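Minor fimbrium tip subunit Mfa3 (PDB 5NF4) forms part of the tip of the minor fimbriae, filaments that mediate biofilm formation and adhesion to host cells and other oral bacteria. Local coordinates at residues P108-I119 with F159-V170. Residues are numbered along the deposited sequence; the frame is centred on the assembly and turned at random.
Sequences PGQRDFFFVANI and FPMSRMYSNQTV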
ATOM      1  N   PRO A 108      17.999 -25.972   7.590  1.00 35.41           N
ATOM      2  CA  PRO A 108      18.368 -24.809   8.411  1.00 33.36           C
ATOM      3  C   PRO A 108      19.439 -23.938   7.799  1.00 35.96           C
ATOM      4  O   PRO A 108      20.142 -24.361   6.888  1.00 40.05           O
ATOM      5  CB  PRO A 108      18.897 -25.441   9.694  1.00 35.34           C
ATOM      6  CG  PRO A 108      19.501 -26.745   9.218  1.00 39.82           C
ATOM      7  CD  PRO A 108      18.575 -27.230   8.117  1.00 38.41           C
ATOM      8  N   GLY A 109      19.545 -22.711   8.296  1.00 34.91           N
ATOM      9  CA  GLY A 109      20.589 -21.798   7.875  1.00 37.34           C
ATOM     10  C   GLY A 109      20.082 -20.369   7.885  1.00 37.70           C
ATOM     11  O   GLY A 109      19.168 -20.053   8.636  1.00 36.00           O
ATOM     12  N   GLN A 110      20.714 -19.509   7.093  1.00 36.01           N
ATOM     13  CA  GLN A 110      20.325 -18.107   6.976  1.00 35.16           C
ATOM     14  C   GLN A 110      19.419 -18.001   5.777  1.00 33.39           C
ATOM     15  O   GLN A 110      19.800 -18.437   4.686  1.00 35.33           O
ATOM     16  CB  GLN A 110      21.540 -17.194   6.791  1.00 37.87           C
ATOM     17  CG  GLN A 110      22.528 -17.280   7.936  1.00 44.09           C
ATOM     18  CD  GLN A 110      21.824 -17.205   9.276  1.00 45.79           C
ATOM     19  OE1 GLN A 110      21.793 -18.191  10.056  1.00 46.60           O
ATOM     20  NE2 GLN A 110      21.215 -16.050   9.540  1.00 48.42           N
ATOM     21  N   ARG A 111      18.213 -17.490   5.985  1.00 32.76           N
ATOM     22  CA  ARG A 111      17.215 -17.488   4.911  1.00 31.79           C
ATOM     23  C   ARG A 111      16.553 -16.143   4.730  1.00 33.11           C
ATOM     24  O   ARG A 111      16.276 -15.414   5.688  1.00 33.54           O
ATOM     25  CB  ARG A 111      16.137 -18.561   5.181  1.00 32.80           C
ATOM     26  CG  ARG A 111      16.521 -19.987   4.751  1.00 34.75           C
ATOM     27  CD  ARG A 111      17.419 -20.734   5.762  1.00 36.14           C
ATOM     28  NE  ARG A 111      17.750 -22.031   5.208  1.00 36.73           N
ATOM     29  CZ  ARG A 111      18.750 -22.254   4.366  1.00 37.04           C
ATOM     30  NH1 ARG A 111      19.582 -21.280   4.002  1.00 37.66           N
ATOM     31  NH2 ARG A 111      18.940 -23.468   3.907  1.00 38.95           N
ATOM     32  N   ASP A 112      16.329 -15.820   3.461  1.00 31.87           N
ATOM     33  CA  ASP A 112      15.530 -14.666   3.067  1.00 31.23           C
ATOM     34  C   ASP A 112      14.125 -15.143   2.653  1.00 32.15           C
ATOM     35  O   ASP A 112      14.006 -15.989   1.779  1.00 33.29           O
ATOM     36  CB  ASP A 112      16.191 -13.951   1.898  1.00 33.06           C
ATOM     37  CG  ASP A 112      17.462 -13.198   2.268  1.00 39.20           C
ATOM     38  OD1 ASP A 112      18.016 -13.293   3.385  1.00 37.32           O
ATOM     39  OD2 ASP A 112      17.897 -12.428   1.393  1.00 44.39           O
ATOM     40  N   PHE A 113      13.080 -14.612   3.290  1.00 31.18           N
ATOM     41  CA  PHE A 113      11.696 -15.043   3.067  1.00 29.62           C
ATOM     42  C   PHE A 113      10.987 -13.941   2.274  1.00 29.62           C
ATOM     43  O   PHE A 113      11.062 -12.789   2.654  1.00 34.35           O
ATOM     44  CB  PHE A 113      10.948 -15.232   4.363  1.00 30.56           C
ATOM     45  CG  PHE A 113      11.371 -16.451   5.159  1.00 33.10           C
ATOM     46  CD1 PHE A 113      12.597 -16.494   5.819  1.00 31.50           C
ATOM     47  CD2 PHE A 113      10.508 -17.523   5.269  1.00 33.67           C
ATOM     48  CE1 PHE A 113      12.940 -17.614   6.560  1.00 34.05           C
ATOM     49  CE2 PHE A 113      10.850 -18.628   5.991  1.00 37.36           C
ATOM     50  CZ  PHE A 113      12.062 -18.676   6.641  1.00 35.52           C
ATOM     51  N   PHE A 114      10.280 -14.332   1.228  1.00 29.88           N
ATOM     52  CA  PHE A 114       9.506 -13.390   0.416  1.00 29.66           C
ATOM     53  C   PHE A 114       8.066 -13.852   0.413  1.00 32.14           C
ATOM     54  O   PHE A 114       7.787 -15.001   0.114  1.00 32.30           O
ATOM     55  CB  PHE A 114      10.015 -13.299  -1.029  1.00 28.79           C
ATOM     56  CG  PHE A 114      11.402 -12.764  -1.155  1.00 31.38           C
ATOM     57  CD1 PHE A 114      12.495 -13.586  -0.866  1.00 30.48           C
ATOM     58  CD2 PHE A 114      11.636 -11.461  -1.573  1.00 31.09           C
ATOM     59  CE1 PHE A 114      13.787 -13.110  -0.996  1.00 30.70           C
ATOM     60  CE2 PHE A 114      12.932 -10.979  -1.710  1.00 31.64           C
ATOM     61  CZ  PHE A 114      14.025 -11.822  -1.392  1.00 32.85           C
ATOM     62  N   PHE A 115       7.151 -12.914   0.682  1.00 31.68           N
ATOM     63  CA  PHE A 115       5.734 -13.195   0.702  1.00 31.06           C
ATOM     64  C   PHE A 115       5.051 -12.232  -0.276  1.00 33.00           C
ATOM     65  O   PHE A 115       5.255 -11.022  -0.196  1.00 33.49           O
ATOM     66  CB  PHE A 115       5.128 -13.020   2.092  1.00 32.66           C
ATOM     67  CG  PHE A 115       5.611 -14.043   3.093  1.00 33.06           C
ATOM     68  CD1 PHE A 115       6.760 -13.819   3.829  1.00 32.75           C
ATOM     69  CD2 PHE A 115       4.921 -15.221   3.262  1.00 33.54           C
ATOM     70  CE1 PHE A 115       7.203 -14.749   4.746  1.00 32.85           C
ATOM     71  CE2 PHE A 115       5.348 -16.177   4.186  1.00 37.67           C
ATOM     72  CZ  PHE A 115       6.488 -15.943   4.926  1.00 34.44           C
ATOM     73  N   VAL A 116       4.259 -12.800  -1.177  1.00 31.41           N
ATOM     74  CA  VAL A 116       3.551 -12.034  -2.221  1.00 29.14           C
ATOM     75  C   VAL A 116       2.095 -12.501  -2.247  1.00 31.08           C
ATOM     76  O   VAL A 116       1.833 -13.673  -2.451  1.00 33.62           O
ATOM     77  CB  VAL A 116       4.215 -12.233  -3.608  1.00 33.89           C
ATOM     78  CG1 VAL A 116       3.461 -11.485  -4.669  1.00 40.16           C
ATOM     79  CG2 VAL A 116       5.659 -11.699  -3.575  1.00 33.33           C
ATOM     80  N   ALA A 117       1.141 -11.571  -2.089  1.00 31.78           N
ATOM     81  CA  ALA A 117      -0.258 -11.920  -2.028  1.00 31.03           C
ATOM     82  C   ALA A 117      -1.050 -11.226  -3.120  1.00 30.67           C
ATOM     83  O   ALA A 117      -0.691 -10.119  -3.520  1.00 32.10           O
ATOM     84  CB  ALA A 117      -0.850 -11.558  -0.679  1.00 34.94           C
ATOM     85  N   ASN A 118      -2.071 -11.931  -3.600  1.00 31.67           N
ATOM     86  CA  ASN A 118      -3.033 -11.379  -4.552  1.00 32.98           C
ATOM     87  C   ASN A 118      -2.418 -10.904  -5.871  1.00 35.14           C
ATOM     88  O   ASN A 118      -2.925  -9.992  -6.512  1.00 37.20           O
ATOM     89  CB  ASN A 118      -3.770 -10.232  -3.880  1.00 30.97           C
ATOM     90  CG  ASN A 118      -4.622 -10.702  -2.721  1.00 36.66           C
ATOM     91  OD1 ASN A 118      -4.984 -11.880  -2.657  1.00 40.55           O
ATOM     92  ND2 ASN A 118      -4.990  -9.777  -1.825  1.00 37.51           N
ATOM     93  N   ILE A 119      -1.349 -11.546  -6.283  1.00 36.37           N
ATOM     94  CA  ILE A 119      -0.751 -11.289  -7.586  1.00 35.23           C
ATOM     95  C   ILE A 119      -1.302 -12.293  -8.607  1.00 35.00           C
ATOM     96  O   ILE A 119      -1.248 -13.506  -8.404  1.00 33.91           O
ATOM     97  CB  ILE A 119       0.792 -11.364  -7.480  1.00 36.51           C
ATOM     98  CG1 ILE A 119       1.315 -10.216  -6.603  1.00 46.10           C
ATOM     99  CG2 ILE A 119       1.453 -11.346  -8.853  1.00 34.74           C
ATOM    100  CD1 ILE A 119       0.945  -8.815  -7.094  1.00 48.26           C
ATOM    101  N   PHE A 159      -6.285  -6.424  -2.993  1.00 33.83           N
ATOM    102  CA  PHE A 159      -5.107  -5.571  -3.207  1.00 32.16           C
ATOM    103  C   PHE A 159      -3.837  -6.393  -3.184  1.00 32.16           C
ATOM    104  O   PHE A 159      -3.689  -7.235  -2.310  1.00 32.39           O
ATOM    105  CB  PHE A 159      -4.988  -4.497  -2.106  1.00 33.88           C
ATOM    106  CG  PHE A 159      -6.070  -3.480  -2.097  1.00 34.51           C
ATOM    107  CD1 PHE A 159      -6.380  -2.742  -3.236  1.00 35.81           C
ATOM    108  CD2 PHE A 159      -6.731  -3.193  -0.920  1.00 33.94           C
ATOM    109  CE1 PHE A 159      -7.381  -1.784  -3.198  1.00 34.63           C
ATOM    110  CE2 PHE A 159      -7.705  -2.253  -0.874  1.00 37.61           C
ATOM    111  CZ  PHE A 159      -8.040  -1.536  -2.028  1.00 35.34           C
ATOM    112  N   PRO A 160      -2.887  -6.145  -4.103  1.00 33.58           N
ATOM    113  CA  PRO A 160      -1.565  -6.762  -3.927  1.00 31.75           C
ATOM    114  C   PRO A 160      -0.949  -6.416  -2.594  1.00 31.52           C
ATOM    115  O   PRO A 160      -1.081  -5.286  -2.113  1.00 30.73           O
ATOM    116  CB  PRO A 160      -0.728  -6.183  -5.077  1.00 31.78           C
ATOM    117  CG  PRO A 160      -1.758  -5.786  -6.132  1.00 32.72           C
ATOM    118  CD  PRO A 160      -2.966  -5.326  -5.328  1.00 35.05           C
ATOM    119  N   MET A 161      -0.294  -7.405  -1.979  1.00 30.04           N
ATOM    120  CA  MET A 161       0.388  -7.209  -0.698  1.00 32.30           C
ATOM    121  C   MET A 161       1.712  -7.958  -0.719  1.00 31.44           C
ATOM    122  O   MET A 161       1.899  -8.895  -1.498  1.00 31.07           O
ATOM    123  CB  MET A 161      -0.449  -7.694   0.476  1.00 32.29           C
ATOM    124  CG  MET A 161      -1.894  -7.368   0.397  1.00 34.55           C
ATOM    125  SD  MET A 161      -2.694  -7.947   1.897  1.00 38.16           S
ATOM    126  CE  MET A 161      -4.412  -7.573   1.535  1.00 40.44           C
ATOM    127  N   SER A 162       2.652  -7.508   0.098  1.00 31.80           N
ATOM    128  CA  SER A 162       3.893  -8.248   0.226  1.00 30.87           C
ATOM    129  C   SER A 162       4.589  -8.011   1.531  1.00 32.73           C
ATOM    130  O   SER A 162       4.274  -7.081   2.290  1.00 32.41           O
ATOM    131  CB  SER A 162       4.824  -7.856  -0.903  1.00 35.39           C
ATOM    132  OG  SER A 162       5.128  -6.477  -0.762  1.00 35.66           O
ATOM    133  N   ARG A 163       5.572  -8.859   1.788  1.00 31.53           N
ATOM    134  CA  ARG A 163       6.479  -8.599   2.881  1.00 34.08           C
ATOM    135  C   ARG A 163       7.722  -9.427   2.640  1.00 34.32           C
ATOM    136  O   ARG A 163       7.634 -10.509   2.071  1.00 35.13           O
ATOM    137  CB  ARG A 163       5.827  -8.938   4.216  1.00 36.56           C
ATOM    138  CG  ARG A 163       6.570  -8.402   5.431  1.00 38.09           C
ATOM    139  CD  ARG A 163       6.418  -6.918   5.613  1.00 41.90           C
ATOM    140  NE  ARG A 163       7.283  -6.516   6.705  1.00 55.48           N
ATOM    141  CZ  ARG A 163       6.908  -6.381   7.969  1.00 62.86           C
ATOM    142  NH1 ARG A 163       5.642  -6.554   8.331  1.00 54.83           N
ATOM    143  NH2 ARG A 163       7.817  -6.051   8.876  1.00 62.19           N
ATOM    144  N   MET A 164       8.875  -8.888   3.008  1.00 30.42           N
ATOM    145  CA  MET A 164      10.096  -9.679   2.953  1.00 33.53           C
ATOM    146  C   MET A 164      10.911  -9.516   4.216  1.00 32.86           C
ATOM    147  O   MET A 164      10.939  -8.446   4.853  1.00 34.08           O
ATOM    148  CB  MET A 164      10.917  -9.343   1.691  1.00 43.44           C
ATOM    149  CG  MET A 164      11.499  -7.989   1.576  1.00 51.91           C
ATOM    150  SD  MET A 164      12.519  -7.845   0.065  1.00 63.36           S
ATOM    151  CE  MET A 164      14.018  -8.652   0.640  1.00 52.04           C
ATOM    152  N   TYR A 165      11.565 -10.619   4.603  1.00 35.02           N
ATOM    153  CA  TYR A 165      12.404 -10.659   5.788  1.00 38.57           C
ATOM    154  C   TYR A 165      13.751 -11.252   5.389  1.00 38.41           C
ATOM    155  O   TYR A 165      13.815 -12.390   4.934  1.00 41.99           O
ATOM    156  CB  TYR A 165      11.763 -11.512   6.881  1.00 36.88           C
ATOM    157  CG  TYR A 165      10.352 -11.114   7.268  1.00 39.54           C
ATOM    158  CD1 TYR A 165      10.117 -10.128   8.222  1.00 40.82           C
ATOM    159  CD2 TYR A 165       9.259 -11.734   6.693  1.00 37.59           C
ATOM    160  CE1 TYR A 165       8.831  -9.784   8.587  1.00 42.65           C
ATOM    161  CE2 TYR A 165       7.972 -11.417   7.078  1.00 35.29           C
ATOM    162  CZ  TYR A 165       7.758 -10.448   8.009  1.00 39.04           C
ATOM    163  OH  TYR A 165       6.472 -10.116   8.387  1.00 41.03           O
ATOM    164  N   SER A 166      14.816 -10.496   5.584  1.00 35.16           N
ATOM    165  CA  SER A 166      16.140 -10.922   5.175  1.00 34.61           C
ATOM    166  C   SER A 166      16.991 -11.469   6.321  1.00 35.18           C
ATOM    167  O   SER A 166      16.788 -11.146   7.499  1.00 36.46           O
ATOM    168  CB  SER A 166      16.872  -9.749   4.520  1.00 45.38           C
ATOM    169  OG  SER A 166      17.002  -8.725   5.468  1.00 49.51           O
ATOM    170  N   ASN A 167      17.942 -12.314   5.945  1.00 33.75           N
ATOM    171  CA  ASN A 167      18.897 -12.892   6.870  1.00 35.69           C
ATOM    172  C   ASN A 167      18.255 -13.410   8.178  1.00 38.83           C
ATOM    173  O   ASN A 167      18.678 -13.062   9.282  1.00 39.91           O
ATOM    174  CB  ASN A 167      20.004 -11.866   7.181  1.00 42.61           C
ATOM    175  CG  ASN A 167      21.259 -12.525   7.776  1.00 56.34           C
ATOM    176  OD1 ASN A 167      21.510 -13.718   7.566  1.00 53.73           O
ATOM    177  ND2 ASN A 167      22.059 -11.748   8.502  1.00 64.77           N
ATOM    178  N   GLN A 168      17.243 -14.261   8.045  1.00 36.26           N
ATOM    179  CA  GLN A 168      16.610 -14.879   9.192  1.00 37.20           C
ATOM    180  C   GLN A 168      17.336 -16.136   9.582  1.00 35.07           C
ATOM    181  O   GLN A 168      17.672 -16.942   8.736  1.00 35.97           O
ATOM    182  CB  GLN A 168      15.168 -15.227   8.871  1.00 35.23           C
ATOM    183  CG  GLN A 168      14.363 -14.039   8.395  1.00 35.12           C
ATOM    184  CD  GLN A 168      14.124 -13.038   9.492  1.00 37.46           C
ATOM    185  OE1 GLN A 168      13.387 -13.316  10.425  1.00 37.50           O
ATOM    186  NE2 GLN A 168      14.741 -11.855   9.383  1.00 41.29           N
ATOM    187  N   THR A 169      17.552 -16.306  10.867  1.00 34.78           N
ATOM    188  CA  THR A 169      18.237 -17.480  11.331  1.00 35.30           C
ATOM    189  C   THR A 169      17.210 -18.553  11.564  1.00 37.19           C
ATOM    190  O   THR A 169      16.356 -18.435  12.443  1.00 39.75           O
ATOM    191  CB  THR A 169      19.036 -17.204  12.620  1.00 38.81           C
ATOM    192  OG1 THR A 169      19.967 -16.143  12.375  1.00 42.64           O
ATOM    193  CG2 THR A 169      19.766 -18.436  13.056  1.00 40.21           C
ATOM    194  N   VAL A 170      17.307 -19.618  10.776  1.00 34.89           N
ATOM    195  CA  VAL A 170      16.410 -20.757  10.903  1.00 34.90           C
ATOM    196  C   VAL A 170      17.148 -21.908  11.550  1.00 36.89           C
ATOM    197  O   VAL A 170      18.129 -22.419  10.976  1.00 35.43           O
ATOM    198  CB  VAL A 170      15.875 -21.173   9.516  1.00 34.13           C
ATOM    199  CG1 VAL A 170      14.918 -22.347   9.635  1.00 36.21           C
ATOM    200  CG2 VAL A 170      15.202 -19.986   8.841  1.00 34.21           C
TER
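Gly109 and Val170 open an antiparallel β-ladder, exchanging backbone bonds in both directions where strand 109-117 meets strand 161-170. Strand 71-78 pairs along the other edge, making 109-117 a middle strand of a β-sheet in this fimbrillin-superfamily (FimB/Mfa2 family) tip protein. Gln110 NE2 donates both to Asn167 OD1 (3.1 Å) and to Thr169 OG1, and both acceptors lie in its amide plane, which fixes the rotation of the group. The Asn167 amide stands nearly upright to it, at 81°, and its oxygen is met from above the carbonyl plane.

Arg111 CD lies 3.9 Å from Val170 CG2, while the guanidinium turns back to Gln110 O and to a salt bridge with Asp78. Between Arg111 and Phe113 the register slips by one residue, a β-bulge on the 161-170 side where the chain turns a corner. Asp112 holds this corner: Asp112 OD1 takes the backbone N of Asn167 at 2.7 Å, approached from above the carboxylate plane, and is also bonded to Ser79 OG.

Phe113 presents its ring edge to Val170, with Phe113 CE1 4.0 Å from Val170 CG2, and stacks on Phe182. On the opposite face of the sheet, Phe114 lies alongside Met164 in a Met-aromatic contact. Met164 CG sits between its backbone N and carbonyl carbon (chi1 66°), and a bend at chi3 brings Met164 CE to 3.5 Å from Phe114 CE2; helix 132-140 packs against the same phenylalanine. Phe115 returns to the face of Phe113, crossing Tyr165 at about a right angle. Ala117 then sets its methyl beside Met161 CB. Past the strand's end, Asn118 OD1 accepts His70 N, while Asn118 ND2 bonds to Arg68 O and reaches Phe159 O at 2.9 Å from above that carbonyl's plane.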